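Probable endoglucanase (Gluconacetobacter xylinus, PDB 1WZZ) hydrolyses internal beta-1,4-glucosidic linkages in cellulose and carboxymethylcellulose, as a secreted family 8 glycoside hydrolase built on an (alpha/alpha)6 barrel. Local coordinates at residues S235-A238 with I239-P242; A257-T260 with R261-N265; L306-L309 with D310-P313. One frame throughout, in Å; residues are numbered along the deposited sequence.

Following the chain from the N terminus, the three contacts come in series, none nested in or crossing another. Interaction 1 (235-242) closes the loop after strand 233-234 with a turn that leads into helix 240-247, near the predicted nucleophile Asp-106. Interaction 2 (257-265) is a run of helical turns within helix 253-266, the next helix along. These two touch: CD1 of Ile-239 packs on CH2 of Trp-263 at 3.5 Å, and Pro-242 leans on Phe-259. Interaction 3 (306-313) closes a turn in the loop between helices 289-297 and 315-331, beside helix 18-30; its nearest atoms stay about 9 Å from interaction 1.

Interaction 1: S235-A238 with I239-P242; sequences SYDA and IRVP
Ala-238, Ile-239 and Arg-240 carry this contact, a type I beta turn from Asp-237 to Arg-240 that brings the loop after strand 233-234 into helix 240-247 of the (alpha/alpha)6 barrel. The turn is closed by Arg-240 N bonding to Asp-237 O at 3.0 Å. The winding continues at Ala-238, whose O receives Val-241 N, while CD of Pro-242 lies 3.4 Å from that same O. Ile-239 N reaches back to Ser-235 O, and the CG2 branch of Ile-239 rests near the carbonyl oxygens of both Ser-235 and Tyr-236. Its other branch, CG1, is anti to the backbone N (chi1 -179°) and carries CD1 away from the turn; the side chain packs among Tyr-291 and Val-294 of helix 289-297, Leu-320 of helix 315-331 and Trp-263.

Arg-240 instead folds back over the turn on a chain extended from CG to NE. Its NH1 makes a weak bond to Tyr-236 O, an oxygen also held by the hydroxyl of Tyr-316, and a long salt bridge of 3.9 Å to Asp-237 OD2. Carboxylate and guanidinium planes are turned 56° apart, so the two groups do not meet as a flat pair. The Arg-240 side chain lies about 6 Å from that of Asp-106, the predicted nucleophile, and that of Asp-237 about 7 Å from that of Glu-49, the proton donor by similarity, so the turn probably borders the active site. A water donates to Asp-237 OD2 and accepts from Arg-240 NH2, each at 3.2 Å. A leucine in place of Arg-240 would probably leave Asp-237 OD2 without its nearby positive charge, Tyr-236 O without its weak NH1 donor and the water without the NH2 donor. The other carboxylate oxygen, Asp-237 OD1, is bonded to Asn-168 ND2.

Interaction 2: A257-T260 with R261-N265; sequences ADFT and RFWNN
The indole of Trp-263 has Phe-259 O over one face, 3.0 Å above the plane and offset toward the rim, where CD1 of the indole is the nearest atom at 3.1 Å. Beside it the Phe-259 ring runs in the same direction, with planes 30° apart but slid so far that the rings barely overlap; the touch is between Phe-259 CD1 and Trp-263 CZ2 at 3.9 Å. Both rings leave the helix with CG anti to their own carbonyl carbon (chi1 -84° for Phe-259, -53° for Trp-263), which sets them side by side one turn apart. At the edge of the Arg-261 guanidinium, in its plane, a water accepts from NE and donates to Asp-258 OD1, each at 2.7 Å.

Backbone bonds four residues apart link Ala-257 through Thr-260 to Arg-261 through Asn-264, as expected within helix 253-266. Thr-260 O accepts twice, from Asn-264 N at 3.0 Å and weakly from Asn-264 ND2. The amide also bonds beyond the helix, OD1 to Asp-301 N and ND2 to Gly-299 O. Trp-263 packs on Ile-239 and Phe-259 on Pro-211. The opposite charges of Asp-258 and Arg-261 are relayed by water and not in direct contact, so their attraction is probably weaker than in a direct salt bridge, and Asp-258 is probably balanced mainly by its salt bridges to Arg-204 and Arg-209.

Interaction 3: L306-L309 with D310-P313; sequences LPTL and DHAP
Thr-308 O and Leu-309 O accept in turn from His-311 N and Ala-312 N, both at 3.1 Å, winding the chain into a short 3-10 turn. Both donors stand well above the carbonyl planes.

The side chains of Thr-308, Asp-310 and His-311 meet across the turn. Thr-308 OG1 donates to Asp-310 OD1 at 2.6 Å, meeting it on the syn side but 32° out of the carboxylate plane. Two torsions bring these atoms together: OG1 of Thr-308 (chi1 56°) and CG of Asp-310 (chi1 48°) each sit between the backbone N and the carbonyl carbon of their residue. The other carboxylate oxygen, Asp-310 OD2, lies over one face of the His-311 imidazole, 3.3 Å above its plane and toward the rim. Thr-308 and His-311 run alongside each other, and a water accepts from Thr-308 N at 2.9 Å and is hydrogen-bonded to His-311 ND1 at 3.1 Å. The negative carboxylate so near the ring would probably make a protonated imidazole easier to keep.

Leu-309 packs against Ile-25 and Phe-26 of helix 18-30 and Thr-321 of helix 315-331, and its O also receives Lys-29 NZ. This is a 3-10 turn in a connection between barrel helices, 289-297 and 315-331, of the (alpha/alpha)6 fold, away from the annotated active-site residues.

Interaction 1: S235-A238 with I239-P242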
ATOM      1  N   SER A 235      -0.938  12.850  -2.214  1.00 12.38           N
ATOM      2  CA  SER A 235      -0.036  12.948  -1.072  1.00 12.90           C
ATOM      3  C   SER A 235       0.401  11.619  -0.490  1.00 10.48           C
ATOM      4  O   SER A 235       0.828  10.733  -1.242  1.00 11.55           O
ATOM      5  CB  SER A 235      -0.558  13.918   0.036  1.00 14.21           C
ATOM      6  OG  SER A 235      -1.599  13.434   0.893  1.00 15.76           O
ATOM      7  N   TYR A 236       0.298  11.486   0.821  1.00 12.49           N
ATOM      8  CA  TYR A 236       0.847  10.316   1.523  1.00 12.67           C
ATOM      9  C   TYR A 236       0.333   8.943   1.202  1.00 13.12           C
ATOM     10  O   TYR A 236       0.940   7.960   1.593  1.00 13.27           O
ATOM     11  CB  TYR A 236       0.785  10.560   3.027  1.00 15.50           C
ATOM     12  CG  TYR A 236       1.537  11.808   3.407  1.00 16.80           C
ATOM     13  CD1 TYR A 236       0.877  13.032   3.526  1.00 19.38           C
ATOM     14  CD2 TYR A 236       2.926  11.776   3.573  1.00 19.41           C
ATOM     15  CE1 TYR A 236       1.587  14.207   3.797  1.00 23.55           C
ATOM     16  CE2 TYR A 236       3.647  12.945   3.841  1.00 23.26           C
ATOM     17  CZ  TYR A 236       2.963  14.151   3.950  1.00 25.59           C
ATOM     18  OH  TYR A 236       3.671  15.302   4.220  1.00 29.02           O
ATOM     19  N   ASP A 237      -0.799   8.874   0.510  1.00 12.02           N
ATOM     20  CA  ASP A 237      -1.321   7.598   0.068  1.00 11.54           C
ATOM     21  C   ASP A 237      -1.006   7.448  -1.415  1.00 10.54           C
ATOM     22  O   ASP A 237      -0.418   6.450  -1.831  1.00  9.26           O
ATOM     23  CB  ASP A 237      -2.850   7.521   0.257  1.00 11.84           C
ATOM     24  CG  ASP A 237      -3.241   7.168   1.680  1.00 17.30           C
ATOM     25  OD1 ASP A 237      -4.442   7.242   2.024  1.00 17.18           O
ATOM     26  OD2 ASP A 237      -2.353   6.798   2.467  1.00 18.47           O
ATOM     27  N   ALA A 238      -1.389   8.450  -2.209  1.00  9.93           N
ATOM     28  CA  ALA A 238      -1.216   8.370  -3.668  1.00 10.68           C
ATOM     29  C   ALA A 238       0.210   8.139  -4.147  1.00  8.88           C
ATOM     30  O   ALA A 238       0.431   7.595  -5.232  1.00 10.09           O
ATOM     31  CB  ALA A 238      -1.808   9.627  -4.330  1.00 13.19           C
ATOM     32  N   ILE A 239       1.174   8.523  -3.320  1.00  9.19           N
ATOM     33  CA  ILE A 239       2.591   8.335  -3.662  1.00  9.47           C
ATOM     34  C   ILE A 239       2.871   6.845  -3.963  1.00  9.67           C
ATOM     35  O   ILE A 239       3.749   6.517  -4.770  1.00 10.04           O
ATOM     36  CB  ILE A 239       3.494   8.852  -2.487  1.00  9.01           C
ATOM     37  CG1 ILE A 239       4.992   8.690  -2.823  1.00  8.62           C
ATOM     38  CG2 ILE A 239       3.207   8.084  -1.178  1.00 10.13           C
ATOM     39  CD1 ILE A 239       5.443   9.433  -4.097  1.00 11.60           C
ATOM     40  N   ARG A 240       2.086   5.941  -3.353  1.00  8.96           N
ATOM     41  CA  ARG A 240       2.327   4.516  -3.599  1.00  9.99           C
ATOM     42  C   ARG A 240       1.811   3.992  -4.926  1.00  8.96           C
ATOM     43  O   ARG A 240       2.242   2.936  -5.368  1.00 10.36           O
ATOM     44  CB  ARG A 240       1.754   3.666  -2.456  1.00  9.71           C
ATOM     45  CG  ARG A 240       2.486   3.885  -1.139  1.00 13.45           C
ATOM     46  CD  ARG A 240       2.035   2.919  -0.043  1.00 16.70           C
ATOM     47  NE  ARG A 240       2.562   3.383   1.243  1.00 20.05           N
ATOM     48  CZ  ARG A 240       2.024   4.374   1.950  1.00 24.96           C
ATOM     49  NH1 ARG A 240       0.936   4.993   1.503  1.00 20.12           N
ATOM     50  NH2 ARG A 240       2.596   4.775   3.084  1.00 25.23           N
ATOM     51  N   VAL A 241       0.907   4.732  -5.569  1.00  9.64           N
ATOM     52  CA  VAL A 241       0.367   4.286  -6.854  1.00 10.15           C
ATOM     53  C   VAL A 241       1.439   4.017  -7.922  1.00  9.60           C
ATOM     54  O   VAL A 241       1.502   2.919  -8.482  1.00 10.92           O
ATOM     55  CB  VAL A 241      -0.707   5.283  -7.368  1.00 11.30           C
ATOM     56  CG1 VAL A 241      -1.149   4.909  -8.796  1.00 12.72           C
ATOM     57  CG2 VAL A 241      -1.911   5.248  -6.423  1.00 11.85           C
ATOM     58  N   PRO A 242       2.332   4.988  -8.208  1.00 10.09           N
ATOM     59  CA  PRO A 242       3.352   4.702  -9.224  1.00 10.80           C
ATOM     60  C   PRO A 242       4.249   3.537  -8.823  1.00 10.72           C
ATOM     61  O   PRO A 242       4.654   2.753  -9.678  1.00 11.92           O
ATOM     62  CB  PRO A 242       4.141   6.027  -9.344  1.00 10.21           C
ATOM     63  CG  PRO A 242       3.849   6.745  -8.064  1.00  7.84           C
ATOM     64  CD  PRO A 242       2.393   6.389  -7.767  1.00  8.66           C
TER
HETATM   65  O   HOH W   1       0.038   6.209   4.435  1.00 42.16           O

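Interaction 2: A257-T260 with R261-N265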
ATOM      1  N   ALA A 257       5.303   8.472 -18.117  1.00 13.21           N
ATOM      2  CA  ALA A 257       5.800   9.739 -18.667  1.00 12.59           C
ATOM      3  C   ALA A 257       5.358  10.922 -17.832  1.00 12.84           C
ATOM      4  O   ALA A 257       6.141  11.845 -17.576  1.00 14.72           O
ATOM      5  CB  ALA A 257       5.333   9.920 -20.133  1.00 12.89           C
ATOM      6  N   ASP A 258       4.095  10.919 -17.407  1.00 13.00           N
ATOM      7  CA  ASP A 258       3.584  12.014 -16.596  1.00 13.15           C
ATOM      8  C   ASP A 258       4.277  12.042 -15.226  1.00 12.67           C
ATOM      9  O   ASP A 258       4.625  13.118 -14.722  1.00 13.80           O
ATOM     10  CB  ASP A 258       2.062  11.906 -16.420  1.00 14.32           C
ATOM     11  CG  ASP A 258       1.293  12.293 -17.684  1.00 17.54           C
ATOM     12  OD1 ASP A 258       1.848  13.054 -18.529  1.00 19.79           O
ATOM     13  OD2 ASP A 258       0.121  11.856 -17.825  1.00 16.48           O
ATOM     14  N   PHE A 259       4.471  10.876 -14.598  1.00 12.83           N
ATOM     15  CA  PHE A 259       5.161  10.890 -13.306  1.00 12.03           C
ATOM     16  C   PHE A 259       6.586  11.379 -13.480  1.00 13.37           C
ATOM     17  O   PHE A 259       7.093  12.098 -12.631  1.00 13.39           O
ATOM     18  CB  PHE A 259       5.181   9.494 -12.669  1.00 14.05           C
ATOM     19  CG  PHE A 259       3.916   9.177 -11.887  1.00 11.97           C
ATOM     20  CD1 PHE A 259       3.685   9.786 -10.660  1.00 16.69           C
ATOM     21  CD2 PHE A 259       2.956   8.318 -12.414  1.00 14.31           C
ATOM     22  CE1 PHE A 259       2.469   9.529  -9.953  1.00 14.12           C
ATOM     23  CE2 PHE A 259       1.759   8.069 -11.719  1.00 17.69           C
ATOM     24  CZ  PHE A 259       1.539   8.689 -10.491  1.00 15.93           C
ATOM     25  N   THR A 260       7.214  10.999 -14.589  1.00 13.74           N
ATOM     26  CA  THR A 260       8.598  11.397 -14.824  1.00 13.48           C
ATOM     27  C   THR A 260       8.675  12.922 -14.920  1.00 13.82           C
ATOM     28  O   THR A 260       9.571  13.547 -14.321  1.00 14.64           O
ATOM     29  CB  THR A 260       9.132  10.735 -16.114  1.00 16.15           C
ATOM     30  OG1 THR A 260       9.156   9.311 -15.948  1.00 15.07           O
ATOM     31  CG2 THR A 260      10.550  11.239 -16.413  1.00 14.81           C
ATOM     32  N   ARG A 261       7.757  13.539 -15.672  1.00 14.45           N
ATOM     33  CA  ARG A 261       7.766  15.002 -15.778  1.00 16.09           C
ATOM     34  C   ARG A 261       7.577  15.666 -14.444  1.00 16.21           C
ATOM     35  O   ARG A 261       8.183  16.713 -14.143  1.00 17.72           O
ATOM     36  CB  ARG A 261       6.657  15.529 -16.690  1.00 15.96           C
ATOM     37  CG  ARG A 261       6.851  15.159 -18.095  1.00 23.23           C
ATOM     38  CD  ARG A 261       5.889  15.909 -19.008  1.00 19.95           C
ATOM     39  NE  ARG A 261       5.916  15.217 -20.283  1.00 24.86           N
ATOM     40  CZ  ARG A 261       6.889  15.384 -21.165  1.00 23.86           C
ATOM     41  NH1 ARG A 261       7.876  16.225 -20.895  1.00 22.60           N
ATOM     42  NH2 ARG A 261       6.889  14.696 -22.290  1.00 21.15           N
ATOM     43  N   PHE A 262       6.702  15.077 -13.639  1.00 13.01           N
ATOM     44  CA  PHE A 262       6.427  15.624 -12.330  1.00 12.95           C
ATOM     45  C   PHE A 262       7.670  15.565 -11.434  1.00 14.00           C
ATOM     46  O   PHE A 262       8.062  16.574 -10.842  1.00 14.88           O
ATOM     47  CB  PHE A 262       5.253  14.846 -11.693  1.00 13.47           C
ATOM     48  CG  PHE A 262       4.956  15.245 -10.270  1.00 12.08           C
ATOM     49  CD1 PHE A 262       5.221  14.357  -9.214  1.00 15.79           C
ATOM     50  CD2 PHE A 262       4.372  16.469  -9.987  1.00 16.51           C
ATOM     51  CE1 PHE A 262       4.889  14.700  -7.895  1.00 14.49           C
ATOM     52  CE2 PHE A 262       4.038  16.824  -8.681  1.00 15.80           C
ATOM     53  CZ  PHE A 262       4.298  15.931  -7.636  1.00 13.97           C
ATOM     54  N   TRP A 263       8.331  14.418 -11.352  1.00 12.22           N
ATOM     55  CA  TRP A 263       9.474  14.338 -10.452  1.00 13.55           C
ATOM     56  C   TRP A 263      10.549  15.290 -10.898  1.00 15.59           C
ATOM     57  O   TRP A 263      11.161  15.970 -10.080  1.00 15.31           O
ATOM     58  CB  TRP A 263      10.126  12.958 -10.448  1.00 13.12           C
ATOM     59  CG  TRP A 263       9.217  11.766 -10.193  1.00 13.18           C
ATOM     60  CD1 TRP A 263       9.187  10.626 -10.926  1.00 14.62           C
ATOM     61  CD2 TRP A 263       8.305  11.564  -9.102  1.00 17.79           C
ATOM     62  NE1 TRP A 263       8.313   9.714 -10.371  1.00 14.91           N
ATOM     63  CE2 TRP A 263       7.758  10.266  -9.254  1.00 15.33           C
ATOM     64  CE3 TRP A 263       7.903  12.347  -8.015  1.00 18.10           C
ATOM     65  CZ2 TRP A 263       6.826   9.737  -8.357  1.00 19.64           C
ATOM     66  CZ3 TRP A 263       6.971  11.806  -7.115  1.00 24.02           C
ATOM     67  CH2 TRP A 263       6.451  10.520  -7.300  1.00 17.79           C
ATOM     68  N   ASN A 264      10.790  15.313 -12.200  1.00 14.82           N
ATOM     69  CA  ASN A 264      11.852  16.188 -12.684  1.00 17.24           C
ATOM     70  C   ASN A 264      11.566  17.673 -12.636  1.00 18.02           C
ATOM     71  O   ASN A 264      12.511  18.498 -12.733  1.00 20.91           O
ATOM     72  CB  ASN A 264      12.305  15.711 -14.057  1.00 18.45           C
ATOM     73  CG  ASN A 264      13.053  14.386 -13.967  1.00 19.80           C
ATOM     74  OD1 ASN A 264      14.062  14.273 -13.268  1.00 21.05           O
ATOM     75  ND2 ASN A 264      12.551  13.372 -14.644  1.00 21.18           N
ATOM     76  N   ASN A 265      10.308  18.050 -12.455  1.00 16.65           N
ATOM     77  CA  ASN A 265       9.987  19.466 -12.330  1.00 17.99           C
ATOM     78  C   ASN A 265      10.609  19.970 -11.027  1.00 19.05           C
ATOM     79  O   ASN A 265      11.040  21.117 -10.933  1.00 20.96           O
ATOM     80  CB  ASN A 265       8.479  19.695 -12.235  1.00 19.17           C
ATOM     81  CG  ASN A 265       8.144  21.141 -11.947  1.00 23.50           C
ATOM     82  OD1 ASN A 265       8.395  22.007 -12.778  1.00 26.62           O
ATOM     83  ND2 ASN A 265       7.608  21.414 -10.770  1.00 22.46           N
TER
HETATM   84  O   HOH W   2       3.800  13.494 -20.278  1.00 24.09           O

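Interaction 3: L306-L309 with D310-P313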
ATOM      1  N   LEU A 306      19.464   4.551  -3.530  1.00 21.92           N
ATOM      2  CA  LEU A 306      18.322   4.802  -2.665  1.00 18.04           C
ATOM      3  C   LEU A 306      18.623   5.309  -1.274  1.00 15.66           C
ATOM      4  O   LEU A 306      19.706   5.067  -0.726  1.00 16.02           O
ATOM      5  CB  LEU A 306      17.494   3.514  -2.513  1.00 18.79           C
ATOM      6  CG  LEU A 306      16.829   2.891  -3.744  1.00 19.18           C
ATOM      7  CD1 LEU A 306      16.135   1.579  -3.328  1.00 20.30           C
ATOM      8  CD2 LEU A 306      15.814   3.869  -4.331  1.00 20.54           C
ATOM      9  N   PRO A 307      17.666   6.033  -0.668  1.00 15.89           N
ATOM     10  CA  PRO A 307      17.857   6.535   0.691  1.00 13.53           C
ATOM     11  C   PRO A 307      17.948   5.270   1.565  1.00 15.00           C
ATOM     12  O   PRO A 307      17.480   4.205   1.140  1.00 14.85           O
ATOM     13  CB  PRO A 307      16.557   7.283   0.990  1.00 15.75           C
ATOM     14  CG  PRO A 307      16.069   7.703  -0.383  1.00 16.77           C
ATOM     15  CD  PRO A 307      16.417   6.546  -1.275  1.00 15.69           C
ATOM     16  N   THR A 308      18.565   5.384   2.740  1.00 15.26           N
ATOM     17  CA  THR A 308      18.665   4.256   3.677  1.00 15.31           C
ATOM     18  C   THR A 308      17.926   4.588   4.969  1.00 14.23           C
ATOM     19  O   THR A 308      17.733   5.769   5.350  1.00 14.64           O
ATOM     20  CB  THR A 308      20.150   3.880   3.976  1.00 16.25           C
ATOM     21  OG1 THR A 308      20.843   5.034   4.463  1.00 18.73           O
ATOM     22  CG2 THR A 308      20.821   3.360   2.695  1.00 19.11           C
ATOM     23  N   LEU A 309      17.500   3.552   5.677  1.00 12.49           N
ATOM     24  CA  LEU A 309      16.690   3.743   6.869  1.00 14.21           C
ATOM     25  C   LEU A 309      17.378   4.355   8.084  1.00 14.25           C
ATOM     26  O   LEU A 309      16.704   4.854   8.983  1.00 16.11           O
ATOM     27  CB  LEU A 309      16.002   2.404   7.246  1.00 12.46           C
ATOM     28  CG  LEU A 309      14.619   2.210   6.604  1.00 14.59           C
ATOM     29  CD1 LEU A 309      14.730   2.135   5.100  1.00 15.61           C
ATOM     30  CD2 LEU A 309      13.953   0.954   7.163  1.00 14.08           C
ATOM     31  N   ASP A 310      18.705   4.302   8.120  1.00 17.30           N
ATOM     32  CA  ASP A 310      19.391   4.907   9.243  1.00 20.85           C
ATOM     33  C   ASP A 310      19.223   6.433   9.210  1.00 20.79           C
ATOM     34  O   ASP A 310      19.484   7.109  10.208  1.00 23.20           O
ATOM     35  CB  ASP A 310      20.872   4.497   9.266  1.00 25.71           C
ATOM     36  CG  ASP A 310      21.560   4.651   7.927  1.00 31.95           C
ATOM     37  OD1 ASP A 310      21.079   4.087   6.919  1.00 34.37           O
ATOM     38  OD2 ASP A 310      22.619   5.323   7.885  1.00 37.16           O
ATOM     39  N   HIS A 311      18.752   6.954   8.079  1.00 20.04           N
ATOM     40  CA  HIS A 311      18.508   8.381   7.903  1.00 20.33           C
ATOM     41  C   HIS A 311      17.021   8.725   7.871  1.00 20.63           C
ATOM     42  O   HIS A 311      16.660   9.885   7.656  1.00 20.79           O
ATOM     43  CB  HIS A 311      19.163   8.874   6.610  1.00 23.38           C
ATOM     44  CG  HIS A 311      20.652   8.753   6.622  1.00 26.97           C
ATOM     45  ND1 HIS A 311      21.361   8.136   5.613  1.00 29.42           N
ATOM     46  CD2 HIS A 311      21.558   9.079   7.574  1.00 28.80           C
ATOM     47  CE1 HIS A 311      22.638   8.080   5.947  1.00 28.59           C
ATOM     48  NE2 HIS A 311      22.783   8.644   7.132  1.00 30.24           N
ATOM     49  N   ALA A 312      16.159   7.723   8.079  1.00 17.60           N
ATOM     50  CA  ALA A 312      14.719   7.940   8.040  1.00 17.00           C
ATOM     51  C   ALA A 312      14.264   8.846   9.175  1.00 17.12           C
ATOM     52  O   ALA A 312      14.572   8.597  10.351  1.00 18.91           O
ATOM     53  CB  ALA A 312      13.980   6.586   8.138  1.00 19.33           C
ATOM     54  N   PRO A 313      13.490   9.888   8.852  1.00 17.71           N
ATOM     55  CA  PRO A 313      13.031  10.809   9.905  1.00 19.50           C
ATOM     56  C   PRO A 313      11.926  10.269  10.769  1.00 21.18           C
ATOM     57  O   PRO A 313      11.741  10.716  11.906  1.00 20.35           O
ATOM     58  CB  PRO A 313      12.612  12.054   9.121  1.00 20.81           C
ATOM     59  CG  PRO A 313      12.151  11.468   7.780  1.00 20.61           C
ATOM     60  CD  PRO A 313      13.202  10.422   7.503  1.00 17.61           C
TER
HETATM   61  O   HOH W   3      19.579   8.104   3.129  1.00 19.05           O